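Local coordinates for protein phospholethanolamine N-methyltransferase 2 (Haemonchus contortus, PDB 4KRI) that probably transfers methyl groups from S-adenosylmethionine to phosphomonomethylethanolamine, a late stage in the phosphocholine biosynthesis of this parasitic nematode, at residues Val6-Ile11 with Thr40-Ser45; Phe294-Ile299 with His422-Phe427; Glu336-Tyr341 with Leu414-Asp419. All coordinates share one frame; numbering follows the deposited sequence.

Contact 1 (Val6-Ile11 with Thr40-Ser45)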
loop_
_atom_site.group_PDB
_atom_site.type_symbol
_atom_site.label_atom_id
_atom_site.label_comp_id
_atom_site.label_asym_id
_atom_site.label_seq_id
_atom_site.Cartn_x
_atom_site.Cartn_y
_atom_site.Cartn_z
ATOM N N VAL A 6 -12.478 11.651 -14.024
ATOM C CA VAL A 6 -11.166 11.018 -14.144
ATOM C C VAL A 6 -10.035 12.038 -14.247
ATOM O O VAL A 6 -9.017 11.923 -13.552
ATOM C CB VAL A 6 -11.095 10.085 -15.349
ATOM C CG1 VAL A 6 -9.686 9.530 -15.486
ATOM C CG2 VAL A 6 -12.070 8.954 -15.165
ATOM N N GLU A 7 -10.201 13.031 -15.116
ATOM C CA GLU A 7 -9.158 14.040 -15.273
ATOM C C GLU A 7 -8.955 14.835 -13.990
ATOM O O GLU A 7 -7.830 15.223 -13.666
ATOM C CB GLU A 7 -9.450 14.965 -16.458
ATOM C CG GLU A 7 -9.166 14.329 -17.805
ATOM C CD GLU A 7 -10.220 13.335 -18.234
ATOM O OE1 GLU A 7 -11.405 13.541 -17.906
ATOM O OE2 GLU A 7 -9.865 12.349 -18.914
ATOM N N ARG A 8 -10.034 15.073 -13.247
ATOM C CA ARG A 8 -9.882 15.757 -11.972
ATOM C C ARG A 8 -9.054 14.923 -11.007
ATOM O O ARG A 8 -8.218 15.464 -10.283
ATOM C CB ARG A 8 -11.236 16.147 -11.378
ATOM C CG ARG A 8 -11.863 17.320 -12.150
ATOM C CD ARG A 8 -13.106 17.848 -11.484
ATOM N NE ARG A 8 -12.844 18.334 -10.135
ATOM C CZ ARG A 8 -12.568 19.599 -9.825
ATOM N NH1 ARG A 8 -12.503 20.533 -10.774
ATOM N NH2 ARG A 8 -12.362 19.932 -8.559
ATOM N N GLN A 9 -9.250 13.607 -11.019
ATOM C CA GLN A 9 -8.459 12.753 -10.140
ATOM C C GLN A 9 -6.978 12.728 -10.548
ATOM O O GLN A 9 -6.098 12.695 -9.683
ATOM C CB GLN A 9 -9.042 11.326 -10.078
ATOM C CG GLN A 9 -8.423 10.503 -8.966
ATOM C CD GLN A 9 -8.802 9.031 -8.989
ATOM O OE1 GLN A 9 -9.689 8.604 -9.737
ATOM N NE2 GLN A 9 -8.120 8.244 -8.161
ATOM N N LEU A 10 -6.700 12.760 -11.855
ATOM C CA LEU A 10 -5.310 12.786 -12.314
ATOM C C LEU A 10 -4.598 14.020 -11.770
ATOM O O LEU A 10 -3.447 13.936 -11.330
ATOM C CB LEU A 10 -5.216 12.767 -13.845
ATOM C CG LEU A 10 -5.712 11.490 -14.512
ATOM C CD1 LEU A 10 -5.437 11.535 -16.001
ATOM C CD2 LEU A 10 -5.044 10.288 -13.883
ATOM N N ILE A 11 -5.287 15.159 -11.795
ATOM C CA ILE A 11 -4.697 16.404 -11.299
ATOM C C ILE A 11 -4.589 16.395 -9.777
ATOM O O ILE A 11 -3.636 16.949 -9.215
ATOM C CB ILE A 11 -5.486 17.645 -11.802
ATOM C CG1 ILE A 11 -5.472 17.694 -13.328
ATOM C CG2 ILE A 11 -4.913 18.938 -11.236
ATOM C CD1 ILE A 11 -4.114 17.439 -13.914
ATOM N N THR A 40 -6.464 19.898 -19.934
ATOM C CA THR A 40 -5.953 21.246 -20.172
ATOM C C THR A 40 -6.749 22.305 -19.419
ATOM O O THR A 40 -6.170 23.232 -18.854
ATOM C CB THR A 40 -5.938 21.587 -21.677
ATOM O OG1 THR A 40 -5.037 20.705 -22.362
ATOM C CG2 THR A 40 -5.482 23.025 -21.897
ATOM N N GLU A 41 -8.073 22.162 -19.396
ATOM C CA GLU A 41 -8.940 23.157 -18.762
ATOM C C GLU A 41 -8.795 23.171 -17.245
ATOM O O GLU A 41 -9.300 24.072 -16.579
ATOM C CB GLU A 41 -10.413 22.945 -19.143
ATOM C CG GLU A 41 -10.780 23.360 -20.567
ATOM C CD GLU A 41 -10.465 24.819 -20.879
ATOM O OE1 GLU A 41 -11.042 25.726 -20.239
ATOM O OE2 GLU A 41 -9.638 25.061 -21.779
ATOM N N GLN A 42 -8.106 22.170 -16.709
ATOM C CA GLN A 42 -7.839 22.086 -15.279
ATOM C C GLN A 42 -6.789 23.103 -14.844
ATOM O O GLN A 42 -6.649 23.389 -13.655
ATOM C CB GLN A 42 -7.367 20.677 -14.918
ATOM C CG GLN A 42 -8.477 19.627 -14.872
ATOM C CD GLN A 42 -9.362 19.789 -13.657
ATOM O OE1 GLN A 42 -8.926 19.576 -12.524
ATOM N NE2 GLN A 42 -10.606 20.188 -13.882
ATOM N N PHE A 43 -6.046 23.644 -15.804
ATOM C CA PHE A 43 -4.949 24.551 -15.477
ATOM C C PHE A 43 -5.292 26.009 -15.752
ATOM O O PHE A 43 -6.092 26.308 -16.644
ATOM C CB PHE A 43 -3.670 24.136 -16.219
ATOM C CG PHE A 43 -3.166 22.769 -15.832
ATOM C CD1 PHE A 43 -2.630 22.555 -14.572
ATOM C CD2 PHE A 43 -3.232 21.703 -16.720
ATOM C CE1 PHE A 43 -2.160 21.299 -14.201
ATOM C CE2 PHE A 43 -2.770 20.448 -16.355
ATOM C CZ PHE A 43 -2.233 20.248 -15.095
ATOM N N GLY A 44 -4.685 26.911 -14.981
ATOM C CA GLY A 44 -4.889 28.345 -15.154
ATOM C C GLY A 44 -3.723 29.041 -15.835
ATOM O O GLY A 44 -2.841 28.391 -16.392
ATOM N N SER A 45 -3.711 30.369 -15.792
ATOM C CA SER A 45 -2.782 31.142 -16.610
ATOM C C SER A 45 -1.321 31.053 -16.167
ATOM O O SER A 45 -0.434 31.485 -16.899
ATOM C CB SER A 45 -3.228 32.607 -16.679
ATOM O OG SER A 45 -3.334 33.157 -15.373
HETATM O O HOH W 1 -8.270 18.164 -9.818
#

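Contact 2 (Phe294-Ile299 with His422-Phe427). With SAH (S-adenosyl-L-homocysteine), chain D.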
loop_
_atom_site.group_PDB
_atom_site.type_symbol
_atom_site.label_atom_id
_atom_site.label_comp_id
_atom_site.label_asym_id
_atom_site.label_seq_id
_atom_site.Cartn_x
_atom_site.Cartn_y
_atom_site.Cartn_z
ATOM N N PHE A 294 -7.611 1.742 10.934
ATOM C CA PHE A 294 -7.410 0.398 11.448
ATOM C C PHE A 294 -6.084 -0.102 10.923
ATOM O O PHE A 294 -5.791 0.060 9.741
ATOM C CB PHE A 294 -8.535 -0.492 10.906
ATOM C CG PHE A 294 -8.467 -1.926 11.376
ATOM C CD1 PHE A 294 -8.507 -2.232 12.726
ATOM C CD2 PHE A 294 -8.406 -2.968 10.458
ATOM C CE1 PHE A 294 -8.467 -3.556 13.160
ATOM C CE2 PHE A 294 -8.362 -4.298 10.881
ATOM C CZ PHE A 294 -8.404 -4.592 12.233
ATOM N N SER A 295 -5.277 -0.733 11.768
ATOM C CA SER A 295 -4.053 -1.332 11.260
ATOM C C SER A 295 -3.832 -2.644 11.953
ATOM O O SER A 295 -3.672 -2.689 13.165
ATOM C CB SER A 295 -2.852 -0.415 11.457
ATOM O OG SER A 295 -1.706 -1.028 10.881
ATOM N N ARG A 296 -3.835 -3.724 11.183
ATOM C CA ARG A 296 -3.772 -5.051 11.785
ATOM C C ARG A 296 -2.435 -5.739 11.506
ATOM O O ARG A 296 -2.190 -6.203 10.385
ATOM C CB ARG A 296 -4.942 -5.865 11.231
ATOM C CG ARG A 296 -5.048 -7.252 11.783
ATOM C CD ARG A 296 -5.626 -7.291 13.187
ATOM N NE ARG A 296 -5.089 -8.496 13.800
ATOM C CZ ARG A 296 -5.580 -9.707 13.569
ATOM N NH1 ARG A 296 -6.659 -9.840 12.805
ATOM N NH2 ARG A 296 -5.011 -10.772 14.111
ATOM N N ASP A 297 -1.567 -5.744 12.518
ATOM C CA ASP A 297 -0.299 -6.460 12.491
ATOM C C ASP A 297 0.614 -5.990 11.362
ATOM O O ASP A 297 1.270 -6.786 10.686
ATOM C CB ASP A 297 -0.565 -7.973 12.480
ATOM C CG ASP A 297 -1.375 -8.407 13.689
ATOM O OD1 ASP A 297 -1.177 -7.816 14.778
ATOM O OD2 ASP A 297 -2.234 -9.297 13.560
ATOM N N CYS A 298 0.666 -4.668 11.213
ATOM C CA CYS A 298 1.480 -4.004 10.206
ATOM C C CYS A 298 2.611 -3.190 10.828
ATOM O O CYS A 298 3.741 -3.212 10.335
ATOM C CB CYS A 298 0.589 -3.070 9.369
ATOM S SG CYS A 298 1.443 -1.713 8.501
ATOM N N ILE A 299 2.325 -2.469 11.908
ATOM C CA ILE A 299 3.238 -1.381 12.260
ATOM C C ILE A 299 4.553 -1.802 12.901
ATOM O O ILE A 299 5.427 -0.969 13.074
ATOM C CB ILE A 299 2.568 -0.211 13.036
ATOM C CG1 ILE A 299 2.300 -0.582 14.490
ATOM C CG2 ILE A 299 1.291 0.246 12.324
ATOM C CD1 ILE A 299 2.050 0.648 15.382
ATOM N N HIS A 422 8.527 -11.827 22.636
ATOM C CA HIS A 422 7.531 -11.533 21.602
ATOM C C HIS A 422 6.177 -11.294 22.262
ATOM O O HIS A 422 5.663 -12.169 22.954
ATOM C CB HIS A 422 7.444 -12.740 20.660
ATOM C CG HIS A 422 6.743 -12.473 19.369
ATOM N ND1 HIS A 422 7.078 -13.110 18.192
ATOM C CD2 HIS A 422 5.700 -11.656 19.065
ATOM C CE1 HIS A 422 6.286 -12.692 17.222
ATOM N NE2 HIS A 422 5.443 -11.812 17.726
ATOM N N ASN A 423 5.597 -10.113 22.055
ATOM C CA ASN A 423 4.259 -9.834 22.558
ATOM C C ASN A 423 3.317 -9.461 21.413
ATOM O O ASN A 423 3.761 -9.090 20.321
ATOM C CB ASN A 423 4.283 -8.688 23.587
ATOM C CG ASN A 423 4.689 -9.138 24.981
ATOM O OD1 ASN A 423 5.230 -10.233 25.172
ATOM N ND2 ASN A 423 4.438 -8.284 25.968
ATOM N N TRP A 424 2.015 -9.555 21.665
ATOM C CA TRP A 424 1.024 -9.169 20.660
ATOM C C TRP A 424 0.167 -8.103 21.310
ATOM O O TRP A 424 -0.586 -8.394 22.249
ATOM C CB TRP A 424 0.171 -10.365 20.232
ATOM C CG TRP A 424 -0.721 -10.060 19.040
ATOM C CD1 TRP A 424 -0.392 -9.308 17.948
ATOM C CD2 TRP A 424 -2.087 -10.469 18.848
ATOM N NE1 TRP A 424 -1.462 -9.247 17.077
ATOM C CE2 TRP A 424 -2.516 -9.945 17.615
ATOM C CE3 TRP A 424 -2.986 -11.235 19.605
ATOM C CZ2 TRP A 424 -3.806 -10.160 17.112
ATOM C CZ3 TRP A 424 -4.269 -11.453 19.106
ATOM C CH2 TRP A 424 -4.666 -10.912 17.872
ATOM N N ASN A 425 0.305 -6.863 20.837
ATOM C CA ASN A 425 -0.258 -5.708 21.526
ATOM C C ASN A 425 -1.446 -5.062 20.816
ATOM O O ASN A 425 -1.518 -5.069 19.591
ATOM C CB ASN A 425 0.826 -4.652 21.743
ATOM C CG ASN A 425 1.854 -5.079 22.773
ATOM O OD1 ASN A 425 1.562 -5.891 23.654
ATOM N ND2 ASN A 425 3.055 -4.516 22.682
ATOM N N PHE A 426 -2.349 -4.493 21.613
ATOM C CA PHE A 426 -3.542 -3.795 21.143
ATOM C C PHE A 426 -3.465 -2.331 21.585
ATOM O O PHE A 426 -3.076 -2.034 22.718
ATOM C CB PHE A 426 -4.775 -4.457 21.766
ATOM C CG PHE A 426 -6.071 -3.717 21.525
ATOM C CD1 PHE A 426 -6.878 -4.062 20.458
ATOM C CD2 PHE A 426 -6.496 -2.714 22.388
ATOM C CE1 PHE A 426 -8.073 -3.396 20.230
ATOM C CE2 PHE A 426 -7.683 -2.042 22.173
ATOM C CZ PHE A 426 -8.476 -2.383 21.089
ATOM N N PHE A 427 -3.819 -1.419 20.693
ATOM C CA PHE A 427 -3.882 0.001 21.015
ATOM C C PHE A 427 -5.124 0.596 20.358
ATOM O O PHE A 427 -5.400 0.331 19.190
ATOM C CB PHE A 427 -2.622 0.717 20.514
ATOM C CG PHE A 427 -2.800 2.197 20.314
ATOM C CD1 PHE A 427 -2.887 3.062 21.401
ATOM C CD2 PHE A 427 -2.855 2.725 19.036
ATOM C CE1 PHE A 427 -3.057 4.431 21.206
ATOM C CE2 PHE A 427 -3.031 4.091 18.832
ATOM C CZ PHE A 427 -3.126 4.945 19.919
HETATM N N SAH D . -3.667 -6.241 7.660
HETATM C CA SAH D . -3.525 -7.446 6.802
HETATM C CB SAH D . -2.022 -7.606 6.346
HETATM C CG SAH D . -0.990 -7.941 7.417
HETATM S SD SAH D . 0.700 -8.042 6.747
HETATM C C SAH D . -4.098 -8.645 7.451
HETATM O O SAH D . -4.681 -8.548 8.521
HETATM O OXT SAH D . -4.187 -9.679 6.809
HETATM C "C5'" SAH D . 1.472 -6.426 6.951
HETATM C "C4'" SAH D . 1.366 -5.553 5.832
HETATM O "O4'" SAH D . 1.830 -4.236 6.228
HETATM C "C3'" SAH D . 2.279 -5.980 4.748
HETATM O "O3'" SAH D . 1.512 -6.247 3.594
HETATM C "C2'" SAH D . 3.177 -4.847 4.515
HETATM O "O2'" SAH D . 3.486 -4.665 3.153
HETATM C "C1'" SAH D . 2.406 -3.700 5.080
HETATM N N9 SAH D . 3.265 -2.501 5.377
HETATM C C8 SAH D . 4.381 -2.466 6.140
HETATM N N7 SAH D . 4.801 -1.198 6.206
HETATM C C5 SAH D . 3.947 -0.422 5.506
HETATM C C6 SAH D . 3.899 0.952 5.241
HETATM N N6 SAH D . 4.858 1.814 5.725
HETATM N N1 SAH D . 2.880 1.413 4.483
HETATM C C2 SAH D . 1.939 0.593 4.000
HETATM N N3 SAH D . 1.954 -0.729 4.244
HETATM C C4 SAH D . 2.950 -1.261 4.978
#

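Contact 3 (Glu336-Tyr341 with Leu414-Asp419). With 1SH (2-(methylamino)ethyl dihydrogen phosphate), chain E.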
loop_
_atom_site.group_PDB
_atom_site.type_symbol
_atom_site.label_atom_id
_atom_site.label_comp_id
_atom_site.label_asym_id
_atom_site.label_seq_id
_atom_site.Cartn_x
_atom_site.Cartn_y
_atom_site.Cartn_z
ATOM N N GLU A 336 19.259 -14.313 21.881
ATOM C CA GLU A 336 19.977 -14.040 20.638
ATOM C C GLU A 336 19.152 -14.499 19.436
ATOM O O GLU A 336 19.185 -13.887 18.369
ATOM C CB GLU A 336 21.364 -14.713 20.664
ATOM C CG GLU A 336 22.197 -14.539 19.393
ATOM C CD GLU A 336 22.601 -13.096 19.122
ATOM O OE1 GLU A 336 22.536 -12.262 20.052
ATOM O OE2 GLU A 336 22.988 -12.797 17.971
ATOM N N SER A 337 18.400 -15.579 19.626
ATOM C CA SER A 337 17.552 -16.123 18.578
ATOM C C SER A 337 16.409 -15.164 18.245
ATOM O O SER A 337 16.080 -14.981 17.089
ATOM C CB SER A 337 16.994 -17.476 19.011
ATOM O OG SER A 337 16.021 -17.931 18.096
ATOM N N PHE A 338 15.818 -14.551 19.267
ATOM C CA PHE A 338 14.744 -13.588 19.031
ATOM C C PHE A 338 15.300 -12.357 18.332
ATOM O O PHE A 338 14.688 -11.815 17.410
ATOM C CB PHE A 338 14.083 -13.201 20.356
ATOM C CG PHE A 338 13.037 -12.125 20.231
ATOM C CD1 PHE A 338 11.804 -12.393 19.640
ATOM C CD2 PHE A 338 13.282 -10.843 20.715
ATOM C CE1 PHE A 338 10.837 -11.392 19.526
ATOM C CE2 PHE A 338 12.324 -9.840 20.603
ATOM C CZ PHE A 338 11.101 -10.116 20.011
ATOM N N LYS A 339 16.468 -11.914 18.776
ATOM C CA LYS A 339 17.112 -10.738 18.199
ATOM C C LYS A 339 17.494 -10.958 16.730
ATOM O O LYS A 339 17.361 -10.048 15.906
ATOM C CB LYS A 339 18.318 -10.313 19.057
ATOM C CG LYS A 339 17.906 -9.605 20.364
ATOM C CD LYS A 339 18.743 -10.023 21.587
ATOM C CE LYS A 339 20.084 -9.321 21.666
ATOM N NZ LYS A 339 20.921 -9.871 22.789
ATOM N N GLU A 340 17.947 -12.162 16.398
ATOM C CA GLU A 340 18.248 -12.492 15.006
ATOM C C GLU A 340 16.968 -12.525 14.171
ATOM O O GLU A 340 16.971 -12.111 13.017
ATOM C CB GLU A 340 18.992 -13.829 14.893
ATOM C CG GLU A 340 20.414 -13.801 15.443
ATOM C CD GLU A 340 21.109 -15.146 15.318
ATOM O OE1 GLU A 340 20.523 -16.065 14.701
ATOM O OE2 GLU A 340 22.237 -15.283 15.840
ATOM N N TYR A 341 15.884 -13.024 14.759
ATOM C CA TYR A 341 14.577 -13.028 14.104
ATOM C C TYR A 341 14.133 -11.591 13.853
ATOM O O TYR A 341 13.695 -11.255 12.749
ATOM C CB TYR A 341 13.561 -13.796 14.971
ATOM C CG TYR A 341 12.093 -13.512 14.694
ATOM C CD1 TYR A 341 11.464 -14.026 13.567
ATOM C CD2 TYR A 341 11.335 -12.760 15.581
ATOM C CE1 TYR A 341 10.115 -13.769 13.321
ATOM C CE2 TYR A 341 9.996 -12.495 15.340
ATOM C CZ TYR A 341 9.394 -13.014 14.223
ATOM O OH TYR A 341 8.059 -12.760 14.002
ATOM N N LEU A 414 6.526 -19.453 19.587
ATOM C CA LEU A 414 6.073 -19.973 20.871
ATOM C C LEU A 414 7.159 -19.833 21.949
ATOM O O LEU A 414 6.877 -19.403 23.070
ATOM C CB LEU A 414 5.597 -21.426 20.719
ATOM C CG LEU A 414 4.238 -21.496 20.006
ATOM C CD1 LEU A 414 3.897 -22.897 19.513
ATOM C CD2 LEU A 414 3.147 -20.974 20.931
ATOM N N GLN A 415 8.402 -20.149 21.601
ATOM C CA GLN A 415 9.508 -19.950 22.533
ATOM C C GLN A 415 9.806 -18.461 22.804
ATOM O O GLN A 415 10.183 -18.089 23.922
ATOM C CB GLN A 415 10.764 -20.679 22.049
ATOM C CG GLN A 415 11.894 -20.680 23.074
ATOM C CD GLN A 415 11.480 -21.298 24.408
ATOM O OE1 GLN A 415 10.936 -22.406 24.453
ATOM N NE2 GLN A 415 11.732 -20.576 25.503
ATOM N N TYR A 416 9.636 -17.614 21.790
ATOM C CA TYR A 416 9.832 -16.176 21.964
ATOM C C TYR A 416 8.808 -15.625 22.946
ATOM O O TYR A 416 9.102 -14.714 23.725
ATOM C CB TYR A 416 9.692 -15.427 20.632
ATOM C CG TYR A 416 10.667 -15.829 19.554
ATOM C CD1 TYR A 416 11.883 -16.418 19.869
ATOM C CD2 TYR A 416 10.371 -15.612 18.214
ATOM C CE1 TYR A 416 12.771 -16.782 18.884
ATOM C CE2 TYR A 416 11.255 -15.978 17.222
ATOM C CZ TYR A 416 12.453 -16.561 17.565
ATOM O OH TYR A 416 13.339 -16.926 16.580
ATOM N N ILE A 417 7.596 -16.169 22.894
ATOM C CA ILE A 417 6.559 -15.781 23.840
ATOM C C ILE A 417 6.945 -16.247 25.239
ATOM O O ILE A 417 6.790 -15.516 26.216
ATOM C CB ILE A 417 5.208 -16.397 23.472
ATOM C CG1 ILE A 417 4.619 -15.679 22.262
ATOM C CG2 ILE A 417 4.235 -16.315 24.644
ATOM C CD1 ILE A 417 3.242 -16.166 21.899
ATOM N N ALA A 418 7.455 -17.470 25.318
ATOM C CA ALA A 418 7.831 -18.071 26.594
ATOM C C ALA A 418 8.854 -17.231 27.350
ATOM O O ALA A 418 8.799 -17.112 28.575
ATOM C CB ALA A 418 8.355 -19.465 26.367
ATOM N N ASP A 419 9.791 -16.646 26.619
ATOM C CA ASP A 419 10.805 -15.800 27.239
ATOM C C ASP A 419 10.299 -14.370 27.477
ATOM O O ASP A 419 11.036 -13.518 27.978
ATOM C CB ASP A 419 12.067 -15.797 26.369
ATOM C CG ASP A 419 12.686 -17.172 26.246
ATOM O OD1 ASP A 419 12.547 -17.970 27.198
ATOM O OD2 ASP A 419 13.310 -17.455 25.204
HETATM O O4 1SH E . 5.147 -14.114 12.266
HETATM P P1 1SH E . 5.962 -13.615 11.075
HETATM O O1 1SH E . 7.170 -12.877 11.499
HETATM O O3 1SH E . 6.370 -14.843 10.177
HETATM O O2 1SH E . 5.063 -12.607 10.248
HETATM C C1 1SH E . 3.851 -13.000 9.862
HETATM C C2 1SH E . 2.958 -11.919 9.269
HETATM N N1 1SH E . 2.531 -10.865 10.147
HETATM C C3 1SH E . 1.862 -9.893 9.362
#

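Contact 1 (Val6-Ile11 with Thr40-Ser45)
The guanidinium of R8 and the side-chain amide of Q42 stand almost square to one another, their planes 85° apart, and the two side chains cross at about a right angle. The amide meets the aliphatic start of the arginine first, with R8 CG 3.6 Å from Q42 NE2 and nearly as close to Q42 OE1; R8 NH1 is only slightly farther off, 3.7 Å from Q42 NE2. The other flat group, the ring of F43, takes a methyl group against its far end, with I11 CD1 3.6 Å from F43 CZ. Between these two encounters, I11 runs past the methylenes of Q42 in the opposite direction, I11 CG1 lying 3.9 Å from Q42 CB. Q42 bends at chi2 (-73°), which brings its amide to R8. A water then joins backbone to side chain, donating to R8 O at 2.7 Å and to Q42 OE1 at 3.1 Å; the direct contacts are van der Waals, and the polar link runs through this water. The contact thus grades from an exposed arginine to a buried isoleucine. I11 also rests on L39 and I68, and F43 on I68 and P23. Helix 5-18 is thereby joined to the turn that leaves helix 33-40 on its way to strand 48-52, with strand 64-70 touching both I11 and F43.

Contact 2 (Phe294-Ile299 with His422-Phe427)
R296 reaches from the cofactor product to the indole of W424, touching the ligand near its root and the indole near its tip. R296 CB lies 3.8 Å from atom N of S-adenosylhomocysteine (SAH), and R296 CG is 3.5 Å from atom O of SAH, a carboxylate oxygen. At chi2 (77°) the chain turns, leading the guanidinium off the ligand. R296 NE forms a salt bridge with the neighbouring aspartate, 3.0 Å from D297 OD2. Farther out, R296 NH2 comes to 3.3 Å from W424 CZ2, while its hydrogen bond goes to P204 O; NH1 is bonded to N210 OD1. Both terminal nitrogens are therefore anchored, and the rotation of the group is fixed. W424 in turn grips the aspartate: W424 NE1 donates to D297 OD1 at 2.7 Å, nearly straight (168°) and with the acceptor in the indole plane. The proton arrives on the syn side of the carboxylate, though 30° out of its plane. T325 OG1 is a second partner of the same oxygen, so indole, hydroxyl and guanidinium together position a carboxylate that also lines the phosphomonomethylethanolamine pocket. Meanwhile R296 O accepts a hydrogen bond from SAH N at 3.1 Å. Strand 290-296 ends here, and strand 320-329 lies between it and the antiparallel strand 422-430. Such a setting is typical of the class I methyltransferase, Rossmann-like fold, in which loops at the carboxyl ends of the parallel strands build the cofactor and substrate sites.

Contact 3 (Glu336-Tyr341 with Leu414-Asp419)
Y416 enters the helix 336-345 side of the contact as a wedge between F338, Y341 and S337, and its two flanks differ in character. The tight part is an aromatic cluster. F338 turns its edge to one face of the Y416 ring in a T-shaped pair, with centroids 5.3 Å apart and planes at 69°; F338 CD1 sits 3.6 Å from Y416 CG. F338 CA also makes a CH-pi contact with the tyrosine face, 4.1 Å from the Y416 ring centroid. Y416 CE2, for its part, lies over one face of the Y341 ring, toward its rim, 3.6 Å from Y341 CD2. The solvent side is slighter: the exposed S337 meets the edge of Y416 through a hydrogen bond, S337 OG to Y416 OH at 3.2 Å, in which either hydroxyl may donate. With chi1 at 160°, CG opposite the backbone N, Y341 runs past Y416 to the ligand, where Y341 OH donates to phosphate oxygen O1 at 2.7 Å. R345, Y347 and K413 also bond this ligand. The chemistry implies a division of labour: Y341 belongs to the first shell and binds phosphate, whereas Y416 packs on its ring from the second shell and probably helps to position it.

In the fold
The three contacts illustrate how chemistry follows location. Contact 2 is buried throughout and relies on directed polar bonds at the cofactor; contact 3 is partly buried, mainly aromatic, and reaches the substrate phosphate through Y341. They touch: H422, in strand 422-430, follows helix 400-418 after a short turn, its N probably hydrogen-bonded to Y416 O and its ring packed against Y341. Contact 3 is nested within the chain loop that contact 2 closes, with centres about 17 Å apart. Contact 1 shares no element with either. It lies across the chain's centre, about 40 Å from contact 2 between centres, and is partly buried, with an exposed arginine-glutamine edge, a buried isoleucine and a water bridge.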